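Local coordinates for tail fiber protein (Acinetobacter phage AM24, PDB 5W5P) that probably recognises and degrades the capsular polysaccharide of its Acinetobacter baumannii host, as many trimeric phage tailspikes do, at residues R135-A141 and E165-A171; A106-G112 and Q124-A128; A113-E119 and D142-K146. All blocks are in the same frame, centred on the assembly; numbering follows the deposited sequence.

Interaction 1 (R135-A141 and E165-A171); sequences RVWFGNA and EICGDGA. With ZN (zinc ion), chain C.
Segments 135-141 and 165-171 pair as parallel strands, at 14° and 4.4 Å between axes, with R135 beside E165, V136 beside I166 and W137 beside C167. The ladder runs V136 N to E165 O (3.0 Å), C167 N to V136 O (3.0 Å) and F138 N to C167 O (3.2 Å). Beyond it G139, at phi 92°, turns its O to D169 N (2.8 Å) and, weakly, to A171 N (3.0 Å).

R135, W137, E165, C167 and D169 share one face. R135 (m, t, p) curls back so that NH2 meets E165 OE1 in a 2.8 Å salt bridge, E165 being extended (t, t); R135 NH1 also bonds L163 O. W137 is t with chi2 90°, its CD1 3.9 Å from C167 SG (p), which lies at the ring edge. D169 (t) sends OD1 to zinc at 2.3 Å.

On the opposite face V136 (t) packs on P108, A128 and V129, and I166 (m, t) on L202 and I204. F138 (m, chi2 84°) points sideways, with CE1 3.8 Å from I166 CG2 and CB 3.8 Å from A171 CB. Such pairing, continued by strand 199-204, is typical of successive rungs in the right-handed beta-helix of phage tailspikes.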
loop_
_atom_site.group_PDB
_atom_site.type_symbol
_atom_site.label_atom_id
_atom_site.label_comp_id
_atom_site.label_asym_id
_atom_site.label_seq_id
_atom_site.Cartn_x
_atom_site.Cartn_y
_atom_site.Cartn_z
ATOM N N ARG A 135 24.247 -1.760 19.912
ATOM C CA ARG A 135 24.442 -1.058 18.641
ATOM C C ARG A 135 25.773 -1.531 18.062
ATOM O O ARG A 135 26.831 -0.971 18.356
ATOM C CB ARG A 135 24.389 0.451 18.836
ATOM C CG ARG A 135 23.042 0.928 19.364
ATOM C CD ARG A 135 22.860 2.421 19.245
ATOM N NE ARG A 135 22.825 2.885 17.859
ATOM C CZ ARG A 135 21.747 2.845 17.085
ATOM N NH1 ARG A 135 20.616 2.342 17.546
ATOM N NH2 ARG A 135 21.801 3.299 15.844
ATOM N N VAL A 136 25.706 -2.561 17.225
ATOM C CA VAL A 136 26.885 -3.264 16.738
ATOM C C VAL A 136 27.021 -3.041 15.238
ATOM O O VAL A 136 26.019 -2.993 14.515
ATOM C CB VAL A 136 26.795 -4.760 17.091
ATOM C CG1 VAL A 136 28.078 -5.490 16.732
ATOM C CG2 VAL A 136 26.514 -4.902 18.564
ATOM N N TRP A 137 28.264 -2.900 14.778
ATOM C CA TRP A 137 28.583 -2.596 13.387
ATOM C C TRP A 137 29.749 -3.478 12.961
ATOM O O TRP A 137 30.775 -3.518 13.645
ATOM C CB TRP A 137 28.914 -1.103 13.238
ATOM C CG TRP A 137 29.502 -0.635 11.921
ATOM C CD1 TRP A 137 28.817 -0.203 10.820
ATOM C CD2 TRP A 137 30.897 -0.515 11.596
ATOM N NE1 TRP A 137 29.696 0.163 9.826
ATOM C CE2 TRP A 137 30.978 -0.014 10.278
ATOM C CE3 TRP A 137 32.080 -0.774 12.292
ATOM C CZ2 TRP A 137 32.201 0.222 9.643
ATOM C CZ3 TRP A 137 33.290 -0.540 11.661
ATOM C CH2 TRP A 137 33.341 -0.051 10.350
ATOM N N PHE A 138 29.592 -4.179 11.838
ATOM C CA PHE A 138 30.493 -5.265 11.477
ATOM C C PHE A 138 31.535 -4.885 10.431
ATOM O O PHE A 138 32.393 -5.715 10.113
ATOM C CB PHE A 138 29.686 -6.466 10.986
ATOM C CG PHE A 138 29.009 -7.235 12.090
ATOM C CD1 PHE A 138 27.774 -6.835 12.582
ATOM C CD2 PHE A 138 29.609 -8.360 12.637
ATOM C CE1 PHE A 138 27.149 -7.546 13.595
ATOM C CE2 PHE A 138 28.987 -9.074 13.648
ATOM C CZ PHE A 138 27.752 -8.666 14.125
ATOM N N GLY A 139 31.490 -3.672 9.887
ATOM C CA GLY A 139 32.539 -3.222 8.988
ATOM C C GLY A 139 32.255 -3.494 7.521
ATOM O O GLY A 139 31.121 -3.756 7.108
ATOM N N ASN A 140 33.325 -3.451 6.723
ATOM C CA ASN A 140 33.210 -3.451 5.271
ATOM C C ASN A 140 33.276 -4.868 4.698
ATOM O O ASN A 140 33.452 -5.857 5.413
ATOM C CB ASN A 140 34.288 -2.559 4.648
ATOM C CG ASN A 140 35.704 -3.085 4.869
ATOM O OD1 ASN A 140 35.995 -3.758 5.857
ATOM N ND2 ASN A 140 36.591 -2.763 3.944
ATOM N N ALA A 141 33.141 -4.960 3.371
ATOM C CA ALA A 141 33.021 -6.244 2.690
ATOM C C ALA A 141 34.277 -7.096 2.787
ATOM O O ALA A 141 34.215 -8.294 2.493
ATOM C CB ALA A 141 32.662 -6.029 1.218
ATOM N N GLU A 165 20.494 -1.511 17.162
ATOM C CA GLU A 165 20.771 -1.713 15.749
ATOM C C GLU A 165 21.873 -2.745 15.563
ATOM O O GLU A 165 22.832 -2.789 16.335
ATOM C CB GLU A 165 21.166 -0.397 15.060
ATOM C CG GLU A 165 21.201 -0.478 13.531
ATOM C CD GLU A 165 20.983 0.868 12.854
ATOM O OE1 GLU A 165 21.227 1.908 13.503
ATOM O OE2 GLU A 165 20.568 0.886 11.671
ATOM N N ILE A 166 21.722 -3.574 14.535
ATOM C CA ILE A 166 22.749 -4.514 14.097
ATOM C C ILE A 166 22.951 -4.234 12.614
ATOM O O ILE A 166 22.095 -4.572 11.789
ATOM C CB ILE A 166 22.354 -5.972 14.341
ATOM C CG1 ILE A 166 22.242 -6.254 15.838
ATOM C CG2 ILE A 166 23.353 -6.921 13.689
ATOM C CD1 ILE A 166 21.334 -7.401 16.147
ATOM N N CYS A 167 24.074 -3.613 12.268
ATOM C CA CYS A 167 24.258 -3.074 10.931
ATOM C C CYS A 167 25.709 -3.283 10.514
ATOM O O CYS A 167 26.501 -3.910 11.223
ATOM C CB CYS A 167 23.858 -1.593 10.897
ATOM S SG CYS A 167 25.015 -0.515 11.802
ATOM N N GLY A 168 26.062 -2.749 9.353
ATOM C CA GLY A 168 27.411 -2.914 8.853
ATOM C C GLY A 168 27.641 -2.044 7.640
ATOM O O GLY A 168 26.780 -1.261 7.229
ATOM N N ASP A 169 28.827 -2.198 7.068
ATOM C CA ASP A 169 29.235 -1.465 5.879
ATOM C C ASP A 169 29.622 -2.421 4.758
ATOM O O ASP A 169 30.561 -2.171 3.998
ATOM C CB ASP A 169 30.385 -0.517 6.199
ATOM C CG ASP A 169 30.399 0.695 5.301
ATOM O OD1 ASP A 169 29.663 0.689 4.286
ATOM O OD2 ASP A 169 31.147 1.652 5.608
ATOM N N GLY A 170 28.896 -3.532 4.640
ATOM C CA GLY A 170 29.144 -4.521 3.609
ATOM C C GLY A 170 29.673 -5.845 4.111
ATOM O O GLY A 170 29.792 -6.783 3.312
ATOM N N ALA A 171 29.985 -5.962 5.400
ATOM C CA ALA A 171 30.564 -7.188 5.925
ATOM C C ALA A 171 29.610 -8.367 5.737
ATOM O O ALA A 171 28.404 -8.206 5.525
ATOM C CB ALA A 171 30.907 -7.023 7.405
HETATM ZN ZN ZN C . 28.750 2.394 3.084
#

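Interaction 2 (A106-G112 and Q124-A128); sequences ADPCWFG and QVQKA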
loop_
_atom_site.group_PDB
_atom_site.type_symbol
_atom_site.label_atom_id
_atom_site.label_comp_id
_atom_site.label_asym_id
_atom_site.label_seq_id
_atom_site.Cartn_x
_atom_site.Cartn_y
_atom_site.Cartn_z
ATOM N N ALA A 106 29.883 0.152 18.178
ATOM C CA ALA A 106 30.937 -0.782 18.547
ATOM C C ALA A 106 31.245 -1.766 17.418
ATOM O O ALA A 106 30.349 -2.241 16.715
ATOM C CB ALA A 106 30.553 -1.538 19.819
ATOM N N ASP A 107 32.543 -2.062 17.261
ATOM C CA ASP A 107 33.064 -2.991 16.258
ATOM C C ASP A 107 33.454 -4.281 16.970
ATOM O O ASP A 107 34.257 -4.224 17.923
ATOM C CB ASP A 107 34.273 -2.361 15.555
ATOM C CG ASP A 107 34.925 -3.255 14.507
ATOM O OD1 ASP A 107 34.523 -4.417 14.310
ATOM O OD2 ASP A 107 35.841 -2.786 13.825
ATOM N N PRO A 108 32.872 -5.445 16.639
ATOM C CA PRO A 108 33.328 -6.678 17.308
ATOM C C PRO A 108 34.805 -6.945 17.123
ATOM O O PRO A 108 35.388 -7.696 17.916
ATOM C CB PRO A 108 32.481 -7.787 16.672
ATOM C CG PRO A 108 31.289 -7.093 16.176
ATOM C CD PRO A 108 31.735 -5.713 15.746
ATOM N N CYS A 109 35.434 -6.346 16.106
ATOM C CA CYS A 109 36.856 -6.562 15.889
ATOM C C CYS A 109 37.703 -5.962 16.997
ATOM O O CYS A 109 38.833 -6.415 17.203
ATOM C CB CYS A 109 37.292 -5.979 14.544
ATOM S SG CYS A 109 36.922 -7.041 13.121
ATOM N N TRP A 110 37.186 -4.957 17.707
ATOM C CA TRP A 110 37.890 -4.424 18.867
ATOM C C TRP A 110 38.210 -5.523 19.873
ATOM O O TRP A 110 39.272 -5.502 20.512
ATOM C CB TRP A 110 37.050 -3.333 19.525
ATOM C CG TRP A 110 36.800 -2.159 18.647
ATOM C CD1 TRP A 110 37.448 -1.848 17.487
ATOM C CD2 TRP A 110 35.839 -1.121 18.865
ATOM N NE1 TRP A 110 36.945 -0.677 16.965
ATOM C CE2 TRP A 110 35.955 -0.214 17.791
ATOM C CE3 TRP A 110 34.890 -0.872 19.862
ATOM C CZ2 TRP A 110 35.157 0.919 17.687
ATOM C CZ3 TRP A 110 34.098 0.256 19.757
ATOM C CH2 TRP A 110 34.236 1.138 18.677
ATOM N N PHE A 111 37.308 -6.494 20.021
ATOM C CA PHE A 111 37.440 -7.561 21.002
ATOM C C PHE A 111 38.011 -8.844 20.422
ATOM O O PHE A 111 38.127 -9.837 21.148
ATOM C CB PHE A 111 36.083 -7.854 21.649
ATOM C CG PHE A 111 35.457 -6.664 22.307
ATOM C CD1 PHE A 111 34.588 -5.843 21.607
ATOM C CD2 PHE A 111 35.741 -6.364 23.629
ATOM C CE1 PHE A 111 34.010 -4.745 22.213
ATOM C CE2 PHE A 111 35.169 -5.268 24.241
ATOM C CZ PHE A 111 34.301 -4.458 23.532
ATOM N N GLY A 112 38.354 -8.859 19.142
ATOM C CA GLY A 112 38.993 -10.008 18.539
ATOM C C GLY A 112 38.113 -10.897 17.690
ATOM O O GLY A 112 38.476 -12.058 17.473
ATOM N N GLN A 124 32.707 -12.397 21.045
ATOM C CA GLN A 124 33.217 -11.056 20.795
ATOM C C GLN A 124 32.104 -10.119 20.342
ATOM O O GLN A 124 32.088 -8.943 20.723
ATOM C CB GLN A 124 34.341 -11.104 19.755
ATOM C CG GLN A 124 35.612 -11.790 20.237
ATOM C CD GLN A 124 35.563 -13.306 20.087
ATOM O OE1 GLN A 124 35.251 -13.825 19.017
ATOM N NE2 GLN A 124 35.881 -14.021 21.160
ATOM N N VAL A 125 31.169 -10.622 19.527
ATOM C CA VAL A 125 29.985 -9.838 19.179
ATOM C C VAL A 125 29.194 -9.500 20.434
ATOM O O VAL A 125 28.689 -8.381 20.587
ATOM C CB VAL A 125 29.122 -10.594 18.148
ATOM C CG1 VAL A 125 27.785 -9.887 17.934
ATOM C CG2 VAL A 125 29.864 -10.742 16.827
ATOM N N GLN A 126 29.086 -10.455 21.360
ATOM C CA GLN A 126 28.385 -10.193 22.613
ATOM C C GLN A 126 29.057 -9.074 23.400
ATOM O O GLN A 126 28.377 -8.240 24.008
ATOM C CB GLN A 126 28.313 -11.469 23.453
ATOM C CG GLN A 126 27.495 -11.326 24.730
ATOM C CD GLN A 126 26.011 -11.177 24.453
ATOM O OE1 GLN A 126 25.326 -12.153 24.132
ATOM N NE2 GLN A 126 25.504 -9.951 24.570
ATOM N N LYS A 127 30.392 -9.036 23.393
ATOM C CA LYS A 127 31.107 -7.979 24.103
ATOM C C LYS A 127 30.812 -6.612 23.496
ATOM O O LYS A 127 30.645 -5.624 24.221
ATOM C CB LYS A 127 32.611 -8.260 24.088
ATOM C CG LYS A 127 33.061 -9.336 25.066
ATOM C CD LYS A 127 34.568 -9.538 25.000
ATOM C CE LYS A 127 35.094 -10.302 26.207
ATOM N NZ LYS A 127 36.586 -10.216 26.298
ATOM N N ALA A 128 30.743 -6.533 22.167
ATOM C CA ALA A 128 30.391 -5.269 21.526
ATOM C C ALA A 128 28.954 -4.857 21.838
ATOM O O ALA A 128 28.669 -3.660 21.951
ATOM C CB ALA A 128 30.611 -5.371 20.015
#
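The face of an aromatic ring is covered here by the aliphatic part of a lysine: K127 CB stands 3.7 Å from the centroid of the F111 ring, 13° off its normal, in a CH-pi contact, and K127 CD comes to 3.7 Å from F111 CD2. The lysine's charged end is engaged elsewhere, NZ donating to the backbone O of N85. F111 (chi1 m) points toward the helix and also brings CE1 to 3.7 Å from A128 CA.

A128 CB is met by three side chains of the loop: it lies 3.8 Å from A106 CB, 4.3 Å from P108 CG and 4.1 Å from F111 CE1. P108 CB further touches V125 CG2 at 4.0 Å, while Q124 lays CG against F111 O at 3.3 Å.

The loop is shaped from within. D107 OD1 accepts from C109 N (2.8 Å) in an Asx turn that leads into the 3-10 turn of P108-W110, and D107 OD2 forms a salt bridge with R143. G112 follows at phi 102°, a conformation suited to glycine.

The segment thus packs on helix 122-132, which lies at the N-terminal end of the parallel beta-helix and precedes its first strand, 135-140. Because the two segments share no hydrogen bond, their association rests on close van der Waals fit and the exclusion of water from apolar surfaces.

Interaction 3 (A113-E119 and D142-K146); sequences ADYTGTE and DRSFK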
loop_
_atom_site.group_PDB
_atom_site.type_symbol
_atom_site.label_atom_id
_atom_site.label_comp_id
_atom_site.label_asym_id
_atom_site.label_seq_id
_atom_site.Cartn_x
_atom_site.Cartn_y
_atom_site.Cartn_z
ATOM N N ALA A 113 36.976 -10.401 17.205
ATOM C CA ALA A 113 36.126 -11.202 16.334
ATOM C C ALA A 113 36.877 -11.584 15.065
ATOM O O ALA A 113 37.406 -10.723 14.357
ATOM C CB ALA A 113 34.849 -10.436 15.986
ATOM N N ASP A 114 36.921 -12.885 14.779
ATOM C CA ASP A 114 37.651 -13.396 13.627
ATOM C C ASP A 114 37.017 -12.904 12.332
ATOM O O ASP A 114 35.933 -13.358 11.953
ATOM C CB ASP A 114 37.698 -14.929 13.674
ATOM C CG ASP A 114 38.363 -15.540 12.457
ATOM O OD1 ASP A 114 38.146 -16.745 12.208
ATOM O OD2 ASP A 114 39.114 -14.828 11.756
ATOM N N TYR A 115 37.683 -11.971 11.650
ATOM C CA TYR A 115 37.198 -11.403 10.398
ATOM C C TYR A 115 37.454 -12.306 9.193
ATOM O O TYR A 115 37.223 -11.878 8.056
ATOM C CB TYR A 115 37.827 -10.024 10.162
ATOM C CG TYR A 115 39.331 -9.984 10.354
ATOM C CD1 TYR A 115 40.193 -10.305 9.312
ATOM C CD2 TYR A 115 39.888 -9.628 11.577
ATOM C CE1 TYR A 115 41.565 -10.276 9.480
ATOM C CE2 TYR A 115 41.261 -9.594 11.756
ATOM C CZ TYR A 115 42.097 -9.917 10.704
ATOM O OH TYR A 115 43.468 -9.889 10.879
ATOM N N THR A 116 37.921 -13.537 9.409
ATOM C CA THR A 116 38.089 -14.501 8.331
ATOM C C THR A 116 37.027 -15.592 8.322
ATOM O O THR A 116 36.989 -16.381 7.372
ATOM C CB THR A 116 39.478 -15.158 8.398
ATOM O OG1 THR A 116 39.539 -16.058 9.512
ATOM C CG2 THR A 116 40.563 -14.104 8.529
ATOM N N GLY A 117 36.181 -15.668 9.347
ATOM C CA GLY A 117 35.066 -16.597 9.337
ATOM C C GLY A 117 35.403 -18.016 9.718
ATOM O O GLY A 117 34.592 -18.920 9.481
ATOM N N THR A 118 36.575 -18.239 10.312
ATOM C CA THR A 118 37.061 -19.568 10.661
ATOM C C THR A 118 36.562 -20.033 12.021
ATOM O O THR A 118 36.241 -21.213 12.190
ATOM C CB THR A 118 38.592 -19.578 10.649
ATOM O OG1 THR A 118 39.065 -18.848 9.509
ATOM C CG2 THR A 118 39.123 -21.000 10.602
ATOM N N GLU A 119 36.499 -19.128 12.994
ATOM C CA GLU A 119 36.099 -19.450 14.355
ATOM C C GLU A 119 34.869 -18.646 14.754
ATOM O O GLU A 119 34.633 -17.540 14.256
ATOM C CB GLU A 119 37.231 -19.169 15.352
ATOM C CG GLU A 119 38.609 -19.608 14.883
ATOM C CD GLU A 119 38.866 -21.085 15.122
ATOM O OE1 GLU A 119 37.955 -21.770 15.641
ATOM O OE2 GLU A 119 39.977 -21.558 14.793
ATOM N N ASP A 142 35.408 -6.523 3.193
ATOM C CA ASP A 142 36.611 -7.321 3.362
ATOM C C ASP A 142 36.531 -8.260 4.559
ATOM O O ASP A 142 37.385 -9.143 4.689
ATOM C CB ASP A 142 37.830 -6.407 3.496
ATOM C CG ASP A 142 38.566 -6.231 2.181
ATOM O OD1 ASP A 142 39.164 -7.218 1.700
ATOM O OD2 ASP A 142 38.533 -5.110 1.622
ATOM N N ARG A 143 35.534 -8.101 5.423
ATOM C CA ARG A 143 35.375 -8.951 6.591
ATOM C C ARG A 143 34.272 -9.976 6.359
ATOM O O ARG A 143 33.259 -9.685 5.714
ATOM C CB ARG A 143 35.052 -8.116 7.831
ATOM C CG ARG A 143 36.005 -6.967 8.068
ATOM C CD ARG A 143 35.349 -5.919 8.939
ATOM N NE ARG A 143 36.314 -5.188 9.750
ATOM C CZ ARG A 143 36.020 -4.582 10.895
ATOM N NH1 ARG A 143 34.781 -4.629 11.374
ATOM N NH2 ARG A 143 36.966 -3.933 11.561
ATOM N N SER A 144 34.487 -11.183 6.887
ATOM C CA SER A 144 33.492 -12.255 6.886
ATOM C C SER A 144 33.541 -12.908 8.258
ATOM O O SER A 144 34.557 -13.510 8.617
ATOM C CB SER A 144 33.770 -13.283 5.787
ATOM O OG SER A 144 33.409 -12.795 4.506
ATOM N N PHE A 145 32.467 -12.784 9.025
ATOM C CA PHE A 145 32.409 -13.327 10.374
ATOM C C PHE A 145 31.604 -14.624 10.397
ATOM O O PHE A 145 30.830 -14.922 9.484
ATOM C CB PHE A 145 31.799 -12.310 11.342
ATOM C CG PHE A 145 32.530 -10.996 11.384
ATOM C CD1 PHE A 145 33.554 -10.784 12.298
ATOM C CD2 PHE A 145 32.198 -9.972 10.508
ATOM C CE1 PHE A 145 34.233 -9.576 12.337
ATOM C CE2 PHE A 145 32.866 -8.762 10.545
ATOM C CZ PHE A 145 33.890 -8.562 11.458
ATOM N N LYS A 146 31.806 -15.405 11.455
ATOM C CA LYS A 146 31.045 -16.629 11.671
ATOM C C LYS A 146 30.473 -16.604 13.078
ATOM O O LYS A 146 31.226 -16.518 14.053
ATOM C CB LYS A 146 31.906 -17.875 11.469
ATOM C CG LYS A 146 31.221 -19.156 11.909
ATOM C CD LYS A 146 31.767 -20.358 11.167
ATOM C CE LYS A 146 33.047 -20.853 11.811
ATOM N NZ LYS A 146 33.668 -21.967 11.031
HETATM O O HOH W 1 34.269 -15.294 12.761
#
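An Asx turn at D114, overlapping a type I beta turn from D114 to G117, shapes the loop that packs on the start of strand 144-147 of the beta-helix. The D114 carboxylate is saturated by its own loop: OD2 accepts from T116 N (2.9 Å) and T116 OG1 (2.6 Å), OD1 from T118 N (2.9 Å) and E119 N (3.0 Å). T118 OG1 in turn donates to T116 OG1 at 2.8 Å.

Across the segments, S144 N gives Y115 O a nearly straight bond of 3.1 Å, and K146 NZ donates to T118 O at 2.9 Å. S144 OG binds R172, and the R143 guanidinium is held by D107, Q68 and F138 O. Apolar contact comes from the F145 ring, whose CE1 lies 3.8 Å from A113 CB and 4.2 Å from Y115 CB.

One water bridges the two segments: it accepts from K146 N at 2.8 Å and donates to D114 O and E119 O, each at 2.7 Å.

In the fold
The three contacts lie 11 to 13 Å apart, centre to centre, where the parallel beta-helix begins. Along the chain, interaction 2 closes before interaction 1 opens, whereas interaction 3 interleaves with both: its loop 113-119 falls between the halves of interaction 2, and 142-146 between those of interaction 1. Interactions 1 and 3 reach the same parallel sheet and both touch the second subunit. Segment 106-112 links them, through the backbone of A106 pairing with R135 and W137, and through D107 bound to R143; A171 also packs directly on F145. Loop, helix 122-132 and first strands are therefore knitted into one unit that probably caps the N-terminal end of the beta-helix.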